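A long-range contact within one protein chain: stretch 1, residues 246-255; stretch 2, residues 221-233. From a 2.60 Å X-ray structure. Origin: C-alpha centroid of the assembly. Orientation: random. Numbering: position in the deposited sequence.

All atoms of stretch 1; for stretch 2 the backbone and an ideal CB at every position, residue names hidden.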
# COMPACT_ATOMS: atom_id res chain seq x y z
N TYR A 246 37.25 5.74 5.08
CA TYR A 246 38.43 6.34 5.73
C TYR A 246 39.60 6.33 4.77
O TYR A 246 40.22 7.37 4.58
CB TYR A 246 38.85 5.66 7.05
CG TYR A 246 40.15 6.24 7.64
CD1 TYR A 246 40.17 7.51 8.27
CD2 TYR A 246 41.37 5.55 7.54
CE1 TYR A 246 41.35 8.04 8.79
CE2 TYR A 246 42.56 6.08 8.05
CZ TYR A 246 42.54 7.32 8.67
OH TYR A 246 43.70 7.83 9.19
N ASP A 247 39.90 5.16 4.21
CA ASP A 247 41.00 5.02 3.24
C ASP A 247 40.79 5.86 1.98
O ASP A 247 41.74 6.40 1.42
CB ASP A 247 41.24 3.55 2.85
CG ASP A 247 41.96 2.75 3.92
OD1 ASP A 247 42.61 3.32 4.83
OD2 ASP A 247 41.92 1.51 3.83
N LEU A 248 39.53 5.97 1.55
CA LEU A 248 39.17 6.77 0.39
C LEU A 248 39.52 8.25 0.57
O LEU A 248 40.04 8.89 -0.35
CB LEU A 248 37.67 6.59 0.09
CG LEU A 248 37.04 7.35 -1.08
CD1 LEU A 248 37.83 7.17 -2.36
CD2 LEU A 248 35.60 6.91 -1.28
N ILE A 249 39.24 8.78 1.76
CA ILE A 249 39.53 10.18 2.11
C ILE A 249 41.05 10.47 2.17
O ILE A 249 41.48 11.58 1.86
CB ILE A 249 38.72 10.60 3.38
CG1 ILE A 249 37.26 10.81 2.95
CG2 ILE A 249 39.26 11.86 4.05
CD1 ILE A 249 36.27 10.96 4.07
N GLN A 250 41.85 9.46 2.53
CA GLN A 250 43.31 9.58 2.56
C GLN A 250 43.94 9.66 1.16
O GLN A 250 45.07 10.13 1.04
CB GLN A 250 43.98 8.40 3.30
CG GLN A 250 43.51 8.16 4.73
CD GLN A 250 43.58 9.39 5.61
OE1 GLN A 250 42.64 9.72 6.33
NE2 GLN A 250 44.70 10.11 5.53
N SER A 251 43.23 9.19 0.12
CA SER A 251 43.75 9.18 -1.25
C SER A 251 43.49 10.47 -2.02
O SER A 251 42.69 11.32 -1.61
CB SER A 251 43.14 8.01 -2.05
OG SER A 251 41.74 8.19 -2.22
N ASP A 252 44.18 10.58 -3.15
CA ASP A 252 44.03 11.70 -4.08
C ASP A 252 42.72 11.63 -4.88
O ASP A 252 42.36 12.62 -5.50
CB ASP A 252 45.22 11.76 -5.06
CG ASP A 252 46.55 12.10 -4.37
OD1 ASP A 252 46.60 13.03 -3.54
OD2 ASP A 252 47.57 11.46 -4.71
N TYR A 253 42.04 10.47 -4.89
CA TYR A 253 40.75 10.27 -5.61
C TYR A 253 39.61 11.18 -5.12
O TYR A 253 39.74 11.84 -4.09
CB TYR A 253 40.25 8.81 -5.47
CG TYR A 253 41.06 7.74 -6.18
CD1 TYR A 253 41.11 7.69 -7.58
CD2 TYR A 253 41.70 6.73 -5.46
CE1 TYR A 253 41.81 6.67 -8.25
CE2 TYR A 253 42.41 5.72 -6.11
CZ TYR A 253 42.46 5.69 -7.49
OH TYR A 253 43.17 4.68 -8.11
N ILE A 254 38.51 11.19 -5.87
CA ILE A 254 37.31 11.95 -5.52
C ILE A 254 36.56 11.16 -4.44
O ILE A 254 36.01 10.09 -4.71
CB ILE A 254 36.39 12.25 -6.72
CG1 ILE A 254 37.09 13.23 -7.68
CG2 ILE A 254 35.05 12.86 -6.26
CD1 ILE A 254 36.44 13.37 -9.04
N SER A 255 36.52 11.74 -3.24
CA SER A 255 35.89 11.14 -2.05
C SER A 255 34.36 11.05 -2.14
O SER A 255 33.78 10.01 -1.83
CB SER A 255 36.31 11.94 -0.80
OG SER A 255 35.46 11.66 0.29
N UNK A 221 35.27 15.15 -15.93
CA UNK A 221 36.68 14.87 -15.70
C UNK A 221 37.19 16.09 -14.92
O UNK A 221 36.76 17.22 -15.20
CB UNK A 221 37.45 14.64 -17.00
N UNK A 222 38.05 15.85 -13.94
CA UNK A 222 38.63 16.89 -13.10
C UNK A 222 40.13 16.77 -13.23
O UNK A 222 40.65 15.66 -13.26
CB UNK A 222 38.18 16.77 -11.64
N UNK A 223 40.82 17.90 -13.32
CA UNK A 223 42.28 17.91 -13.45
C UNK A 223 42.91 17.37 -12.16
O UNK A 223 42.47 17.72 -11.06
CB UNK A 223 42.79 19.32 -13.75
N UNK A 224 43.90 16.48 -12.32
CA UNK A 224 44.65 15.90 -11.20
C UNK A 224 43.91 14.98 -10.24
O UNK A 224 44.40 14.73 -9.14
CB UNK A 224 45.24 17.05 -10.38
N UNK A 225 42.75 14.47 -10.65
CA UNK A 225 41.97 13.55 -9.82
C UNK A 225 40.94 12.81 -10.65
O UNK A 225 40.69 13.15 -11.80
CB UNK A 225 41.28 14.30 -8.68
N UNK A 226 40.34 11.80 -10.04
CA UNK A 226 39.35 10.98 -10.70
C UNK A 226 38.57 10.20 -9.63
O UNK A 226 38.87 10.31 -8.44
CB UNK A 226 40.01 10.04 -11.71
N UNK A 227 37.53 9.50 -10.05
CA UNK A 227 36.83 8.54 -9.19
C UNK A 227 37.77 7.36 -8.85
O UNK A 227 38.67 7.05 -9.64
CB UNK A 227 35.56 8.04 -9.87
N UNK A 228 37.55 6.68 -7.71
CA UNK A 228 38.37 5.50 -7.37
C UNK A 228 38.17 4.34 -8.33
O UNK A 228 37.07 4.17 -8.85
CB UNK A 228 38.05 5.03 -5.95
N UNK A 229 39.23 3.55 -8.56
CA UNK A 229 39.14 2.36 -9.41
C UNK A 229 38.38 1.25 -8.67
O UNK A 229 38.18 1.33 -7.46
CB UNK A 229 40.53 1.88 -9.82
N UNK A 230 37.97 0.22 -9.40
CA UNK A 230 37.29 -0.92 -8.77
C UNK A 230 38.23 -1.68 -7.83
O UNK A 230 37.81 -2.12 -6.76
CB UNK A 230 36.74 -1.87 -9.84
N UNK A 231 39.51 -1.81 -8.22
CA UNK A 231 40.54 -2.48 -7.41
C UNK A 231 40.84 -1.76 -6.11
O UNK A 231 41.01 -2.41 -5.07
CB UNK A 231 41.83 -2.61 -8.22
N UNK A 232 40.93 -0.43 -6.17
CA UNK A 232 41.15 0.38 -4.96
C UNK A 232 40.02 0.19 -3.94
O UNK A 232 40.29 0.09 -2.74
CB UNK A 232 41.27 1.86 -5.33
N UNK A 233 38.77 0.15 -4.43
CA UNK A 233 37.58 -0.06 -3.59
C UNK A 233 37.59 -1.43 -2.91
O UNK A 233 37.47 -1.52 -1.68
CB UNK A 233 36.31 0.09 -4.43

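Position 221 has extended backbone angles and a CB that points away from stretch 1; it is Ser 221. At 222 the CB points toward stretch 1 and its ideal position lies 4.6 Å from Ile 254 CD1, an apolar methyl that would suit an aliphatic or aromatic side chain. The residue is Phe 222, whose CD1 packs 3.6 Å from Ile 254 CD1.

Position 223 is out of reach; it is Glu 223. Position 224, with phi/psi of 67/17, favours glycine. Gly 224 fits the type II turn that runs from 222 to 225.

At 225 the CB points toward stretch 1, the ideal CB of 225 lying 3.8 Å from Asp 252 O, a carbonyl oxygen, and 4.4 Å from Ile 254 CG1. A short side chain with a donor is indicated, serine or threonine above all. Thr 225 donates from OG1 to Asp 252 O at 2.9 Å, tying the turn to the loop of stretch 1.

Position 226 contributes mainly through its backbone: Ile 254 N donates to the carbonyl oxygen O of 226 at 2.7 Å, a bond any residue type could supply. The CB points away. Asp 226 accepts a weak bond through OD1 from the amide of the next residue. At 227 the CB again points away and many side chains would fit; Ile 227 O lies 3.3 Å from Tyr 253 CD1.

The ideal CB of 228 lies 4.1 Å from Tyr 253 CD2 and 4.2 Å from Leu 248 CD1. A compact apolar residue would suit, and phi of -65° permits proline. Pro 228 sets its CA over one face of the Tyr 253 ring, 3.6 Å from the centroid, a CH-pi contact, while its CG reaches within 3.3 Å of Leu 248 CD1.

Position 229 precedes a helix, where serine, threonine, aspartate or asparagine commonly caps. Ser 229 does so, its OG accepting from the amide N of residue 232 at 3.1 Å. Positions 230 and 231 lie out of reach and are Leu 230 and Asp 231.

At 232 the CB points toward stretch 1, 4.1 Å from Tyr 253 CE2, and a large apolar or aromatic side chain could extend toward Leu 248 and Ser 251. Phe 232 presents a face to the edge of Tyr 253, with planes at 63°, and its CZ approaches Ser 251 CB to 3.8 Å. Position 233 points sideways and is Leu 233.

Stretch 2, residues 221-233: SFEGTDIPSLDFL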
# COMPACT_ATOMS: atom_id res chain seq x y z
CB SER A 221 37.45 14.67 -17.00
OG SER A 221 37.46 15.86 -17.77
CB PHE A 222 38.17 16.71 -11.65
CG PHE A 222 36.67 16.79 -11.48
CD1 PHE A 222 35.86 15.67 -11.70
CD2 PHE A 222 36.07 17.99 -11.09
CE1 PHE A 222 34.47 15.74 -11.55
CE2 PHE A 222 34.68 18.06 -10.93
CZ PHE A 222 33.88 16.94 -11.17
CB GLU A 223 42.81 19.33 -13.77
CG GLU A 223 44.32 19.44 -14.01
CD GLU A 223 44.85 20.87 -14.13
OE1 GLU A 223 44.26 21.81 -13.57
OE2 GLU A 223 45.90 21.04 -14.79
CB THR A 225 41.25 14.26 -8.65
OG1 THR A 225 40.66 13.27 -7.79
CG2 THR A 225 40.16 15.23 -9.14
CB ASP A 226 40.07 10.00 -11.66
CG ASP A 226 39.17 9.43 -12.76
OD1 ASP A 226 38.00 9.81 -12.89
OD2 ASP A 226 39.66 8.57 -13.51
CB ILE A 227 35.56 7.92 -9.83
CG1 ILE A 227 35.81 7.57 -11.33
CG2 ILE A 227 34.39 8.87 -9.68
CD1 ILE A 227 34.98 6.47 -11.91
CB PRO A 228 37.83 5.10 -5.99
CG PRO A 228 37.16 6.32 -5.49
CD PRO A 228 36.54 6.94 -6.67
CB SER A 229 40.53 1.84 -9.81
OG SER A 229 41.27 1.38 -8.69
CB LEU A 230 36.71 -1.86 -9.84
CG LEU A 230 35.87 -3.07 -9.39
CD1 LEU A 230 34.71 -2.63 -8.52
CD2 LEU A 230 35.38 -3.85 -10.60
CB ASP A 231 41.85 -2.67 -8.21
CG ASP A 231 41.70 -3.66 -9.36
OD1 ASP A 231 40.58 -4.14 -9.61
OD2 ASP A 231 42.71 -3.96 -10.02
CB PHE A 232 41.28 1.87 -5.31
CG PHE A 232 41.52 2.75 -4.12
CD1 PHE A 232 40.44 3.28 -3.39
CD2 PHE A 232 42.82 3.02 -3.69
CE1 PHE A 232 40.66 4.08 -2.28
CE2 PHE A 232 43.05 3.84 -2.59
CZ PHE A 232 41.97 4.37 -1.88
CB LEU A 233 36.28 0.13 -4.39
CG LEU A 233 35.95 1.54 -4.88
CD1 LEU A 233 34.81 1.52 -5.88
CD2 LEU A 233 35.60 2.47 -3.72
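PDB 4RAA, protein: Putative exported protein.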